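Local coordinates for protein probable TonB-dependent receptor (Pseudomonas aeruginosa, PDB 4K3F) that probably binds methionine in the periplasm as the solute-binding lipoprotein of an uptake system, here holding selenomethionine between its two lobes, at residues E3-A8 with D210-L215; P13-L18 with L32-F37; R51-F56 with V201-N206; T103-N108 with T163-A168. One frame throughout, in Å; residues are numbered along the deposited sequence.

Interaction 1 (E3-A8 with D210-L215); sequences ESLTVA and DAMQKL
Asp210 and Glu3 meet through their carboxylates, with Asp210 OD2 2.8 Å from Glu3 OE1. The two side chains cross at about a right angle and their acid planes are turned 63° apart; so short an oxygen-oxygen spacing suggests that one of the two acids probably carries a proton. Ala211 follows with its CB directed at the strand, where the methyl lies 3.7 Å from Glu3 OE1. The carbonyl O of Ala211, which receives the helical bond from Leu215 N, is also approached by the Leu5 CD2 methyl. Met212, a selenomethionine, curls round so that CE, placed by a bent chi3 of 63°, lies 3.7 Å from Leu5 CD1; its side chain also touches Leu200 and Ala202 of strand 198-202. Helix 210-218 thus packs against the mixed sheet containing strand 3-9, in a lobe of the type 2 periplasmic binding protein fold. The segment axes approach to 9.0 Å and their directions differ by 60°. One turn on from Asp210, the extended chain of Lys214 brings NZ to 2.8 Å from Asp210 OD2, a salt bridge on the syn lone pair, while Glu28 O takes a second bond from NZ. Glu3 OE1, at 4.2 Å from Lys214 NZ, lies beyond salt-bridge distance, though the nearby ammonium may offset some of the repulsion between the two acid groups. Leu215 CD2 packs 3.7 Å from Leu5 CD2 and 4.0 Å from Val7 CG2.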
loop_
_atom_site.group_PDB
_atom_site.type_symbol
_atom_site.label_atom_id
_atom_site.label_comp_id
_atom_site.label_asym_id
_atom_site.label_seq_id
_atom_site.Cartn_x
_atom_site.Cartn_y
_atom_site.Cartn_z
ATOM N N GLU A 3 -19.376 -17.359 -13.127
ATOM C CA GLU A 3 -17.967 -17.727 -12.990
ATOM C C GLU A 3 -17.519 -17.322 -11.557
ATOM O O GLU A 3 -17.708 -16.184 -11.147
ATOM C CB GLU A 3 -17.069 -17.015 -14.011
ATOM C CG GLU A 3 -17.207 -17.443 -15.495
ATOM C CD GLU A 3 -16.773 -16.418 -16.573
ATOM O OE1 GLU A 3 -16.706 -15.178 -16.344
ATOM O OE2 GLU A 3 -16.535 -16.862 -17.719
ATOM N N SER A 4 -16.936 -18.240 -10.816
ATOM C CA SER A 4 -16.356 -17.955 -9.505
ATOM C C SER A 4 -15.047 -17.191 -9.621
ATOM O O SER A 4 -14.187 -17.556 -10.423
ATOM C CB SER A 4 -16.055 -19.273 -8.795
ATOM O OG SER A 4 -15.491 -19.052 -7.518
ATOM N N LEU A 5 -14.838 -16.210 -8.749
ATOM C CA LEU A 5 -13.567 -15.443 -8.744
ATOM C C LEU A 5 -13.245 -15.103 -7.318
ATOM O O LEU A 5 -13.944 -14.335 -6.694
ATOM C CB LEU A 5 -13.658 -14.187 -9.623
ATOM C CG LEU A 5 -12.413 -13.337 -9.732
ATOM C CD1 LEU A 5 -11.285 -14.137 -10.351
ATOM C CD2 LEU A 5 -12.739 -12.113 -10.584
ATOM N N THR A 6 -12.203 -15.715 -6.766
ATOM C CA THR A 6 -11.895 -15.507 -5.361
ATOM C C THR A 6 -10.700 -14.541 -5.242
ATOM O O THR A 6 -9.711 -14.713 -5.925
ATOM C CB THR A 6 -11.570 -16.846 -4.660
ATOM O OG1 THR A 6 -10.545 -17.523 -5.384
ATOM C CG2 THR A 6 -12.817 -17.716 -4.579
ATOM N N VAL A 7 -10.813 -13.534 -4.370
ATOM C CA VAL A 7 -9.834 -12.429 -4.272
ATOM C C VAL A 7 -9.483 -12.145 -2.813
ATOM O O VAL A 7 -10.380 -11.863 -1.994
ATOM C CB VAL A 7 -10.361 -11.128 -4.918
ATOM C CG1 VAL A 7 -9.286 -10.073 -4.945
ATOM C CG2 VAL A 7 -10.806 -11.388 -6.338
ATOM N N ALA A 8 -8.194 -12.269 -2.488
ATOM C CA ALA A 8 -7.718 -11.868 -1.157
ATOM C C ALA A 8 -7.448 -10.367 -1.130
ATOM O O ALA A 8 -6.853 -9.819 -2.065
ATOM C CB ALA A 8 -6.426 -12.588 -0.850
ATOM N N ASP A 210 -11.799 -14.476 -18.773
ATOM C CA ASP A 210 -12.978 -13.620 -18.878
ATOM C C ASP A 210 -13.317 -12.943 -17.544
ATOM O O ASP A 210 -13.547 -11.737 -17.479
ATOM C CB ASP A 210 -14.162 -14.442 -19.384
ATOM C CG ASP A 210 -15.431 -13.609 -19.526
ATOM O OD1 ASP A 210 -15.470 -12.794 -20.435
ATOM O OD2 ASP A 210 -16.355 -13.765 -18.700
ATOM N N ALA A 211 -13.375 -13.706 -16.472
ATOM C CA ALA A 211 -13.781 -13.160 -15.184
ATOM C C ALA A 211 -12.779 -12.146 -14.674
ATOM O O ALA A 211 -13.162 -11.073 -14.145
ATOM C CB ALA A 211 -13.907 -14.280 -14.170
HETATM N N MSE A 212 -11.480 -12.469 -14.834
HETATM C CA MSE A 212 -10.455 -11.536 -14.398
HETATM C C MSE A 212 -10.565 -10.224 -15.146
HETATM O O MSE A 212 -10.395 -9.133 -14.562
HETATM C CB MSE A 212 -9.066 -12.143 -14.519
HETATM C CG MSE A 212 -7.997 -11.406 -13.710
HETATM SE SE MSE A 212 -8.175 -11.639 -11.770
HETATM C CE MSE A 212 -7.882 -13.573 -11.814
ATOM N N GLN A 213 -10.820 -10.294 -16.447
ATOM C CA GLN A 213 -10.905 -9.087 -17.246
ATOM C C GLN A 213 -12.104 -8.247 -16.834
ATOM O O GLN A 213 -12.007 -7.007 -16.834
ATOM C CB GLN A 213 -11.039 -9.393 -18.739
ATOM C CG GLN A 213 -9.819 -10.022 -19.408
ATOM C CD GLN A 213 -10.072 -10.367 -20.918
ATOM O OE1 GLN A 213 -11.218 -10.535 -21.391
ATOM N NE2 GLN A 213 -8.986 -10.452 -21.668
ATOM N N LYS A 214 -13.221 -8.902 -16.532
ATOM C CA LYS A 214 -14.427 -8.163 -16.097
ATOM C C LYS A 214 -14.118 -7.464 -14.784
ATOM O O LYS A 214 -14.492 -6.313 -14.625
ATOM C CB LYS A 214 -15.575 -9.110 -15.954
ATOM C CG LYS A 214 -16.151 -9.530 -17.293
ATOM C CD LYS A 214 -17.168 -10.632 -17.182
ATOM C CE LYS A 214 -17.876 -10.863 -18.524
ATOM N NZ LYS A 214 -18.638 -12.120 -18.417
ATOM N N LEU A 215 -13.456 -8.144 -13.839
ATOM C CA LEU A 215 -13.077 -7.460 -12.586
ATOM C C LEU A 215 -12.183 -6.270 -12.835
ATOM O O LEU A 215 -12.409 -5.195 -12.285
ATOM C CB LEU A 215 -12.402 -8.414 -11.601
ATOM C CG LEU A 215 -11.898 -7.813 -10.259
ATOM C CD1 LEU A 215 -12.957 -7.116 -9.429
ATOM C CD2 LEU A 215 -11.247 -8.889 -9.398
#

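Interaction 2 (P13-L18 with L32-F37); sequences PHAEIL and LKIKEF
Ile34 reaches from the strand to Leu18 on the helix, its CD1 methyl 3.6 Å from Leu18 CB and equally near the Leu18 carbonyl carbon. Its chi1 of -61° sets CG1 anti to the carbonyl carbon, and the extended chi2 (157°) carries CD1 on to Leu18. The other branch, CG2, turns to Ala15 CB at 4.1 Å, so one isoleucine spans two helix residues three positions apart. On one side of it Leu32 presents CD2 to Leu18 O at 3.8 Å; on the other the extended Glu36 chain passes Ala15, with Glu36 OE2 3.8 Å from Ala15 CB. That OE2 is hydrogen-bonded to a glycerol, probably from the crystallisation liquor. Behind this layer, Val7 and Ala9 of strand 3-9 back Leu18, and Val7 also backs Leu32. The segments belong to the beta-alpha-beta unit of strand 3-9, helix 11-26 and strand 30-36, whose two strands are parallel neighbours. Helix and strand segments run nearly antiparallel, at 162°, with axes 9.3 Å apart. Bonds from Ile17 N to Pro13 O and from Leu18 N to His14 O hold the helical turn. That turn also carries His14, which touches the bound selenomethionine and gives NE2 to Asn198 OD1. No hydrogen bond joins the two segments; between them the contact is dispersive and shape-based, a fit of methyl and methylene groups with no directional bond.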
loop_
_atom_site.group_PDB
_atom_site.type_symbol
_atom_site.label_atom_id
_atom_site.label_comp_id
_atom_site.label_asym_id
_atom_site.label_seq_id
_atom_site.Cartn_x
_atom_site.Cartn_y
_atom_site.Cartn_z
ATOM N N PRO A 13 -8.406 0.178 1.995
ATOM C CA PRO A 13 -9.626 0.308 1.209
ATOM C C PRO A 13 -10.023 -0.899 0.386
ATOM O O PRO A 13 -11.134 -0.921 -0.146
ATOM C CB PRO A 13 -9.286 1.472 0.264
ATOM C CG PRO A 13 -7.844 1.282 -0.007
ATOM C CD PRO A 13 -7.283 0.913 1.356
ATOM N N HIS A 14 -9.135 -1.900 0.271
ATOM C CA HIS A 14 -9.263 -2.880 -0.801
ATOM C C HIS A 14 -10.534 -3.707 -0.752
ATOM O O HIS A 14 -11.241 -3.825 -1.741
ATOM C CB HIS A 14 -8.018 -3.780 -0.850
ATOM C CG HIS A 14 -6.747 -3.001 -0.882
ATOM N ND1 HIS A 14 -6.291 -2.273 0.198
ATOM C CD2 HIS A 14 -5.879 -2.769 -1.888
ATOM C CE1 HIS A 14 -5.177 -1.647 -0.143
ATOM N NE2 HIS A 14 -4.902 -1.935 -1.404
ATOM N N ALA A 15 -10.847 -4.271 0.404
ATOM C CA ALA A 15 -12.038 -5.115 0.506
ATOM C C ALA A 15 -13.324 -4.273 0.409
ATOM O O ALA A 15 -14.346 -4.725 -0.111
ATOM C CB ALA A 15 -12.006 -5.957 1.779
ATOM N N GLU A 16 -13.249 -3.015 0.838
ATOM C CA GLU A 16 -14.393 -2.105 0.703
ATOM C C GLU A 16 -14.650 -1.863 -0.798
ATOM O O GLU A 16 -15.776 -1.934 -1.262
ATOM C CB GLU A 16 -14.139 -0.793 1.441
ATOM C CG GLU A 16 -13.913 -0.970 2.938
ATOM C CD GLU A 16 -13.922 0.344 3.729
ATOM O OE1 GLU A 16 -13.406 1.359 3.248
ATOM O OE2 GLU A 16 -14.389 0.328 4.876
ATOM N N ILE A 17 -13.599 -1.531 -1.535
ATOM C CA ILE A 17 -13.722 -1.344 -2.980
ATOM C C ILE A 17 -14.324 -2.565 -3.651
ATOM O O ILE A 17 -15.231 -2.458 -4.490
ATOM C CB ILE A 17 -12.334 -1.018 -3.587
ATOM C CG1 ILE A 17 -11.896 0.386 -3.145
ATOM C CG2 ILE A 17 -12.351 -1.142 -5.115
ATOM C CD1 ILE A 17 -10.418 0.683 -3.396
ATOM N N LEU A 18 -13.793 -3.744 -3.308
ATOM C CA LEU A 18 -14.306 -4.981 -3.856
ATOM C C LEU A 18 -15.779 -5.251 -3.517
ATOM O O LEU A 18 -16.514 -5.720 -4.408
ATOM C CB LEU A 18 -13.394 -6.161 -3.489
ATOM C CG LEU A 18 -11.988 -6.112 -4.100
ATOM C CD1 LEU A 18 -11.173 -7.232 -3.478
ATOM C CD2 LEU A 18 -11.960 -6.233 -5.614
ATOM N N LEU A 32 -17.961 -12.734 -7.446
ATOM C CA LEU A 32 -16.760 -12.297 -6.735
ATOM C C LEU A 32 -16.826 -12.661 -5.265
ATOM O O LEU A 32 -17.755 -12.247 -4.582
ATOM C CB LEU A 32 -16.591 -10.795 -6.843
ATOM C CG LEU A 32 -15.311 -10.191 -6.269
ATOM C CD1 LEU A 32 -14.078 -10.713 -7.010
ATOM C CD2 LEU A 32 -15.359 -8.684 -6.399
ATOM N N LYS A 33 -15.846 -13.433 -4.790
ATOM C CA LYS A 33 -15.778 -13.908 -3.401
ATOM C C LYS A 33 -14.532 -13.344 -2.759
ATOM O O LYS A 33 -13.381 -13.677 -3.157
ATOM C CB LYS A 33 -15.767 -15.439 -3.372
ATOM C CG LYS A 33 -17.004 -16.058 -4.034
ATOM C CD LYS A 33 -16.881 -17.579 -4.089
ATOM C CE LYS A 33 -17.928 -18.209 -4.973
ATOM N NZ LYS A 33 -17.420 -19.465 -5.589
ATOM N N ILE A 34 -14.741 -12.492 -1.766
ATOM C CA ILE A 34 -13.673 -11.669 -1.202
ATOM C C ILE A 34 -13.270 -12.294 0.133
ATOM O O ILE A 34 -14.142 -12.651 0.954
ATOM C CB ILE A 34 -14.194 -10.242 -0.923
ATOM C CG1 ILE A 34 -14.666 -9.566 -2.213
ATOM C CG2 ILE A 34 -13.152 -9.395 -0.222
ATOM C CD1 ILE A 34 -15.667 -8.462 -1.944
ATOM N N LYS A 35 -11.962 -12.446 0.321
ATOM C CA LYS A 35 -11.411 -12.989 1.561
ATOM C C LYS A 35 -10.464 -11.965 2.147
ATOM O O LYS A 35 -9.467 -11.596 1.509
ATOM C CB LYS A 35 -10.711 -14.315 1.264
ATOM C CG LYS A 35 -11.674 -15.504 1.074
ATOM C CD LYS A 35 -12.535 -15.373 -0.178
ATOM C CE LYS A 35 -13.143 -16.685 -0.614
ATOM N NZ LYS A 35 -14.039 -17.235 0.434
ATOM N N GLU A 36 -10.748 -11.507 3.363
ATOM C CA GLU A 36 -9.938 -10.479 3.965
ATOM C C GLU A 36 -8.718 -11.022 4.695
ATOM O O GLU A 36 -8.827 -12.028 5.386
ATOM C CB GLU A 36 -10.752 -9.690 4.962
ATOM C CG GLU A 36 -11.927 -8.999 4.300
ATOM C CD GLU A 36 -12.584 -7.931 5.164
ATOM O OE1 GLU A 36 -12.031 -7.491 6.194
ATOM O OE2 GLU A 36 -13.687 -7.534 4.779
ATOM N N PHE A 37 -7.589 -10.355 4.547
ATOM C CA PHE A 37 -6.357 -10.700 5.254
ATOM C C PHE A 37 -5.789 -9.433 5.877
ATOM O O PHE A 37 -5.936 -8.349 5.324
ATOM C CB PHE A 37 -5.337 -11.276 4.277
ATOM C CG PHE A 37 -5.691 -12.644 3.798
ATOM C CD1 PHE A 37 -6.531 -12.807 2.711
ATOM C CD2 PHE A 37 -5.183 -13.770 4.430
ATOM C CE1 PHE A 37 -6.873 -14.082 2.268
ATOM C CE2 PHE A 37 -5.517 -15.028 3.990
ATOM C CZ PHE A 37 -6.367 -15.175 2.887
#

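Interaction 3 (R51-F56 with V201-N206); sequences RLDANF and VARPDN
Asn55 and Val201 form an antiparallel hydrogen-bonded pair, joining strands 54-59 and 198-202 within the mixed sheet of one lobe of this periplasmic binding protein fold. Backbone bonds come first: Asn55 N gives to Val201 O at 2.8 Å and Val201 N gives to Asn55 O at 2.9 Å. Beyond Ala54 and Ala202 the regular pairing gives way to side chain-to-backbone bonds. Asn206 ND2 reaches Asp53 O at 3.0 Å, tilted 26° from the carbonyl plane. The Asn206 amide is held at its other end too, since OD1 accepts from Arg203 N within the turn. Asp53 OD2 accepts from Thr6 N of strand 3-9. Arg203 NH1 reaches Leu52 O at 2.9 Å, but the angle at hydrogen is only 126° and the bond is weak; NH1 has a further acceptor in Val47 O. Charge pairing fixes the guanidinium: the bend at chi3 (-57°) turns NE toward Asp205, and NE and NH2 grip that residue side-on, one bond to each carboxylate oxygen on its syn lone pair, with NE 2.8 Å from Asp205 OD2. Apolar packing is slight, chiefly Ala54 CB against Ala202 CB at 4.0 Å, with Met212 touching both. Asn55 and Val201 lie side by side pointing the same way, and Asn55 OD1 rests 3.4 Å from Val201 CB while ND2 bonds to Asn44 OD1. Water bonding completes the contact. Asp53 OD1 accepts from two waters, each at 2.7 Å; one of them takes a hydrogen from Arg203 NH2, the other from Asn206 ND2.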
loop_
_atom_site.group_PDB
_atom_site.type_symbol
_atom_site.label_atom_id
_atom_site.label_comp_id
_atom_site.label_asym_id
_atom_site.label_seq_id
_atom_site.Cartn_x
_atom_site.Cartn_y
_atom_site.Cartn_z
ATOM N N ARG A 51 -4.870 -21.412 -3.955
ATOM C CA ARG A 51 -5.969 -21.472 -3.028
ATOM C C ARG A 51 -7.012 -20.445 -3.397
ATOM O O ARG A 51 -8.212 -20.645 -3.142
ATOM C CB ARG A 51 -5.513 -21.278 -1.594
ATOM C CG ARG A 51 -4.539 -22.358 -1.167
ATOM C CD ARG A 51 -4.017 -22.225 0.252
ATOM N NE ARG A 51 -2.886 -23.145 0.471
ATOM C CZ ARG A 51 -2.997 -24.448 0.793
ATOM N NH1 ARG A 51 -4.165 -25.018 0.986
ATOM N NH2 ARG A 51 -1.919 -25.205 0.896
ATOM N N LEU A 52 -6.550 -19.293 -3.898
ATOM C CA LEU A 52 -7.447 -18.198 -4.296
ATOM C C LEU A 52 -6.965 -17.759 -5.679
ATOM O O LEU A 52 -5.791 -17.981 -6.032
ATOM C CB LEU A 52 -7.338 -17.030 -3.322
ATOM C CG LEU A 52 -7.693 -17.346 -1.885
ATOM C CD1 LEU A 52 -7.476 -16.135 -0.989
ATOM C CD2 LEU A 52 -9.126 -17.799 -1.809
ATOM N N ASP A 53 -7.851 -17.142 -6.449
ATOM C CA ASP A 53 -7.546 -16.792 -7.821
ATOM C C ASP A 53 -6.662 -15.509 -8.001
ATOM O O ASP A 53 -5.862 -15.433 -8.922
ATOM C CB ASP A 53 -8.810 -16.542 -8.588
ATOM C CG ASP A 53 -9.719 -17.784 -8.731
ATOM O OD1 ASP A 53 -9.232 -18.914 -8.970
ATOM O OD2 ASP A 53 -10.938 -17.589 -8.608
ATOM N N ALA A 54 -6.809 -14.557 -7.116
ATOM C CA ALA A 54 -6.205 -13.239 -7.246
ATOM C C ALA A 54 -6.129 -12.536 -5.899
ATOM O O ALA A 54 -6.658 -13.011 -4.893
ATOM C CB ALA A 54 -7.048 -12.400 -8.198
ATOM N N ASN A 55 -5.414 -11.429 -5.861
ATOM C CA ASN A 55 -5.392 -10.586 -4.683
ATOM C C ASN A 55 -5.350 -9.103 -5.051
ATOM O O ASN A 55 -5.022 -8.714 -6.182
ATOM C CB ASN A 55 -4.286 -10.988 -3.672
ATOM C CG ASN A 55 -2.873 -10.792 -4.203
ATOM O OD1 ASN A 55 -2.498 -9.707 -4.663
ATOM N ND2 ASN A 55 -2.074 -11.807 -4.092
ATOM N N PHE A 56 -5.623 -8.290 -4.043
ATOM C CA PHE A 56 -5.693 -6.832 -4.203
ATOM C C PHE A 56 -5.286 -6.199 -2.896
ATOM O O PHE A 56 -6.079 -6.075 -1.986
ATOM C CB PHE A 56 -7.093 -6.423 -4.666
ATOM C CG PHE A 56 -7.277 -4.937 -4.850
ATOM C CD1 PHE A 56 -6.316 -4.166 -5.484
ATOM C CD2 PHE A 56 -8.426 -4.312 -4.425
ATOM C CE1 PHE A 56 -6.506 -2.784 -5.656
ATOM C CE2 PHE A 56 -8.614 -2.936 -4.608
ATOM C CZ PHE A 56 -7.669 -2.181 -5.229
ATOM N N VAL A 201 -3.684 -8.540 -8.697
ATOM C CA VAL A 201 -2.597 -9.480 -8.997
ATOM C C VAL A 201 -3.201 -10.850 -9.131
ATOM O O VAL A 201 -4.107 -11.242 -8.362
ATOM C CB VAL A 201 -1.505 -9.444 -7.866
ATOM C CG1 VAL A 201 -0.500 -10.585 -8.013
ATOM C CG2 VAL A 201 -0.795 -8.111 -7.964
ATOM N N ALA A 202 -2.717 -11.585 -10.109
ATOM C CA ALA A 202 -3.207 -12.943 -10.328
ATOM C C ALA A 202 -2.087 -13.792 -10.850
ATOM O O ALA A 202 -0.943 -13.539 -10.492
ATOM C CB ALA A 202 -4.433 -12.880 -11.252
ATOM N N ARG A 203 -2.388 -14.815 -11.632
ATOM C CA ARG A 203 -1.372 -15.739 -12.132
ATOM C C ARG A 203 -1.355 -15.734 -13.656
ATOM O O ARG A 203 -2.334 -15.352 -14.274
ATOM C CB ARG A 203 -1.731 -17.142 -11.665
ATOM C CG ARG A 203 -1.663 -17.299 -10.144
ATOM C CD ARG A 203 -1.738 -18.753 -9.669
ATOM N NE ARG A 203 -2.957 -19.359 -10.175
ATOM C CZ ARG A 203 -4.118 -19.445 -9.531
ATOM N NH1 ARG A 203 -4.220 -19.156 -8.232
ATOM N NH2 ARG A 203 -5.167 -19.922 -10.177
ATOM N N PRO A 204 -0.270 -16.235 -14.268
ATOM C CA PRO A 204 -0.343 -16.400 -15.726
ATOM C C PRO A 204 -1.565 -17.135 -16.229
ATOM O O PRO A 204 -2.088 -16.790 -17.289
ATOM C CB PRO A 204 0.952 -17.134 -16.056
ATOM C CG PRO A 204 1.914 -16.611 -15.002
ATOM C CD PRO A 204 1.077 -16.526 -13.747
ATOM N N ASP A 205 -2.057 -18.125 -15.487
ATOM C CA ASP A 205 -3.166 -18.935 -15.930
ATOM C C ASP A 205 -4.488 -18.198 -16.036
ATOM O O ASP A 205 -5.336 -18.572 -16.863
ATOM C CB ASP A 205 -3.327 -20.223 -15.118
ATOM C CG ASP A 205 -3.620 -19.983 -13.614
ATOM O OD1 ASP A 205 -4.775 -19.654 -13.202
ATOM O OD2 ASP A 205 -2.630 -20.148 -12.847
ATOM N N ASN A 206 -4.654 -17.159 -15.225
ATOM C CA ASN A 206 -5.956 -16.464 -15.135
ATOM C C ASN A 206 -5.973 -14.973 -15.360
ATOM O O ASN A 206 -7.035 -14.359 -15.359
ATOM C CB ASN A 206 -6.687 -16.849 -13.850
ATOM C CG ASN A 206 -5.916 -16.437 -12.604
ATOM O OD1 ASN A 206 -4.914 -15.714 -12.688
ATOM N ND2 ASN A 206 -6.402 -16.847 -11.457
HETATM O O HOH W 1 -7.089 -20.326 -8.010
HETATM O O HOH W 2 -7.963 -19.472 -11.284
#

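Interaction 4 (T103-N108 with T163-A168); sequences TVVIPN and TQVDMA
Val105 and Ala168 make the tight part of this pairing of parallel strands 103-107 and 167-170, neighbours in the five-stranded mixed sheet of the second lobe. Val105 CG1 lies 3.4 Å from Ala168 CB, closer than usual van der Waals contact, because chi1 of 64° places CG1 between the backbone N and carbonyl carbon. Val165 CG2 lies 3.9 Å from Val105 CG1, and helix 158-161 covers Val105 through Leu158 and Val161. On the opposite face Val104 and the selenomethionine Met167 run side by side, both Val104 methyls near Met167 CE; Leu120 of helix 110-122 touches Met167. Val105 N closes the strand pair with a 2.9 Å bond to Met167 O. The other end is more exposed and polar yet well bonded, with a sulfate ion, probably from the crystallisation liquor, close to Thr103. Here the Asp166 side chain bonds to the strand backbone: its OD2 accepts from Thr103 N at 3.0 Å, met on the anti side and 27° out of the carboxylate plane. In return Asp166 N gives to Thr103 OG1 at 3.1 Å. Thr103 O takes Met167 N at 3.0 Å, nearly along the C=O axis, and a weak second bond from Asp166 N.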
loop_
_atom_site.group_PDB
_atom_site.type_symbol
_atom_site.label_atom_id
_atom_site.label_comp_id
_atom_site.label_asym_id
_atom_site.label_seq_id
_atom_site.Cartn_x
_atom_site.Cartn_y
_atom_site.Cartn_z
ATOM N N THR A 103 13.301 9.266 17.241
ATOM C CA THR A 103 13.008 7.950 16.775
ATOM C C THR A 103 11.940 8.030 15.709
ATOM O O THR A 103 10.829 8.514 15.949
ATOM C CB THR A 103 12.587 7.003 17.920
ATOM O OG1 THR A 103 11.511 7.585 18.687
ATOM C CG2 THR A 103 13.778 6.729 18.829
ATOM N N VAL A 104 12.284 7.515 14.540
ATOM C CA VAL A 104 11.379 7.506 13.374
ATOM C C VAL A 104 11.288 6.078 12.860
ATOM O O VAL A 104 12.281 5.516 12.375
ATOM C CB VAL A 104 11.922 8.449 12.292
ATOM C CG1 VAL A 104 11.040 8.471 11.073
ATOM C CG2 VAL A 104 12.043 9.861 12.857
ATOM N N VAL A 105 10.102 5.487 12.950
ATOM C CA VAL A 105 9.931 4.098 12.553
ATOM C C VAL A 105 9.345 4.033 11.135
ATOM O O VAL A 105 8.483 4.834 10.764
ATOM C CB VAL A 105 9.121 3.276 13.583
ATOM C CG1 VAL A 105 7.688 3.781 13.714
ATOM C CG2 VAL A 105 9.180 1.802 13.259
ATOM N N ILE A 106 9.869 3.098 10.360
ATOM C CA ILE A 106 9.424 2.880 8.983
ATOM C C ILE A 106 9.222 1.374 8.777
ATOM O O ILE A 106 9.673 0.570 9.576
ATOM C CB ILE A 106 10.486 3.440 7.990
ATOM C CG1 ILE A 106 11.750 2.594 7.984
ATOM C CG2 ILE A 106 10.768 4.922 8.291
ATOM C CD1 ILE A 106 12.825 3.038 7.006
ATOM N N PRO A 107 8.545 0.992 7.708
ATOM C CA PRO A 107 8.421 -0.443 7.455
ATOM C C PRO A 107 9.748 -1.148 7.190
ATOM O O PRO A 107 10.670 -0.561 6.660
ATOM C CB PRO A 107 7.522 -0.506 6.203
ATOM C CG PRO A 107 6.753 0.783 6.230
ATOM C CD PRO A 107 7.723 1.806 6.780
ATOM N N ASN A 108 9.814 -2.402 7.561
ATOM C CA ASN A 108 11.075 -3.170 7.451
ATOM C C ASN A 108 11.168 -4.036 6.193
ATOM O O ASN A 108 12.143 -4.758 6.013
ATOM C CB ASN A 108 11.354 -4.002 8.706
ATOM C CG ASN A 108 10.358 -5.129 8.929
ATOM O OD1 ASN A 108 9.416 -5.339 8.171
ATOM N ND2 ASN A 108 10.639 -5.937 9.928
ATOM N N THR A 163 2.495 5.751 19.545
ATOM C CA THR A 163 2.663 6.510 20.801
ATOM C C THR A 163 3.984 6.259 21.544
ATOM O O THR A 163 4.253 6.901 22.558
ATOM C CB THR A 163 1.497 6.290 21.804
ATOM O OG1 THR A 163 1.447 4.918 22.180
ATOM C CG2 THR A 163 0.154 6.718 21.177
ATOM N N GLN A 164 4.797 5.332 21.030
ATOM C CA GLN A 164 6.069 4.972 21.631
ATOM C C GLN A 164 7.275 5.460 20.813
ATOM O O GLN A 164 8.398 5.035 21.086
ATOM C CB GLN A 164 6.171 3.437 21.755
ATOM C CG GLN A 164 5.070 2.751 22.570
ATOM C CD GLN A 164 4.923 1.260 22.253
ATOM O OE1 GLN A 164 4.006 0.852 21.543
ATOM N NE2 GLN A 164 5.833 0.447 22.771
ATOM N N VAL A 165 7.032 6.264 19.771
ATOM C CA VAL A 165 8.085 6.818 18.944
ATOM C C VAL A 165 7.821 8.301 18.672
ATOM O O VAL A 165 6.732 8.795 18.923
ATOM C CB VAL A 165 8.221 6.023 17.605
ATOM C CG1 VAL A 165 8.540 4.560 17.894
ATOM C CG2 VAL A 165 6.977 6.149 16.748
ATOM N N ASP A 166 8.807 9.014 18.144
ATOM C CA ASP A 166 8.597 10.392 17.782
ATOM C C ASP A 166 7.822 10.547 16.490
ATOM O O ASP A 166 7.107 11.543 16.324
ATOM C CB ASP A 166 9.950 11.099 17.742
ATOM C CG ASP A 166 10.630 11.120 19.134
ATOM O OD1 ASP A 166 9.916 11.283 20.154
ATOM O OD2 ASP A 166 11.862 10.935 19.226
HETATM N N MSE A 167 8.023 9.620 15.531
HETATM C CA MSE A 167 7.300 9.689 14.249
HETATM C C MSE A 167 7.270 8.288 13.650
HETATM O O MSE A 167 8.254 7.524 13.800
HETATM C CB MSE A 167 7.976 10.691 13.310
HETATM C CG MSE A 167 7.177 11.012 12.056
HETATM SE SE MSE A 167 7.790 12.656 11.199
HETATM C CE MSE A 167 9.537 11.992 10.641
ATOM N N ALA A 168 6.198 8.009 12.919
ATOM C CA ALA A 168 6.029 6.767 12.182
ATOM C C ALA A 168 5.514 7.026 10.787
ATOM O O ALA A 168 4.610 7.825 10.577
ATOM C CB ALA A 168 5.123 5.803 12.921
#

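Interactions 1, 2 and 3 share one lobe and one sheet. Strand 3-9 is flanked there by strands 30-36 and 54-59. Interactions 1 and 2 pack helices on this sheet mainly through methyl groups, with a charged cluster at one end of interaction 1, whereas interaction 3 joins strands within it by backbone bonds plus a polar, water-bridged loop. Interactions 1 and 3 touch directly, Ala8 O accepting from Phe56 N, and Phe56 packs on His14 of interaction 2. Interaction 4 lies across the chain's centre in the other lobe, about 38 Å from interaction 1 between centres. The first three are mainly buried; interaction 4 is partly buried and passes from apolar faces to a polar strand end.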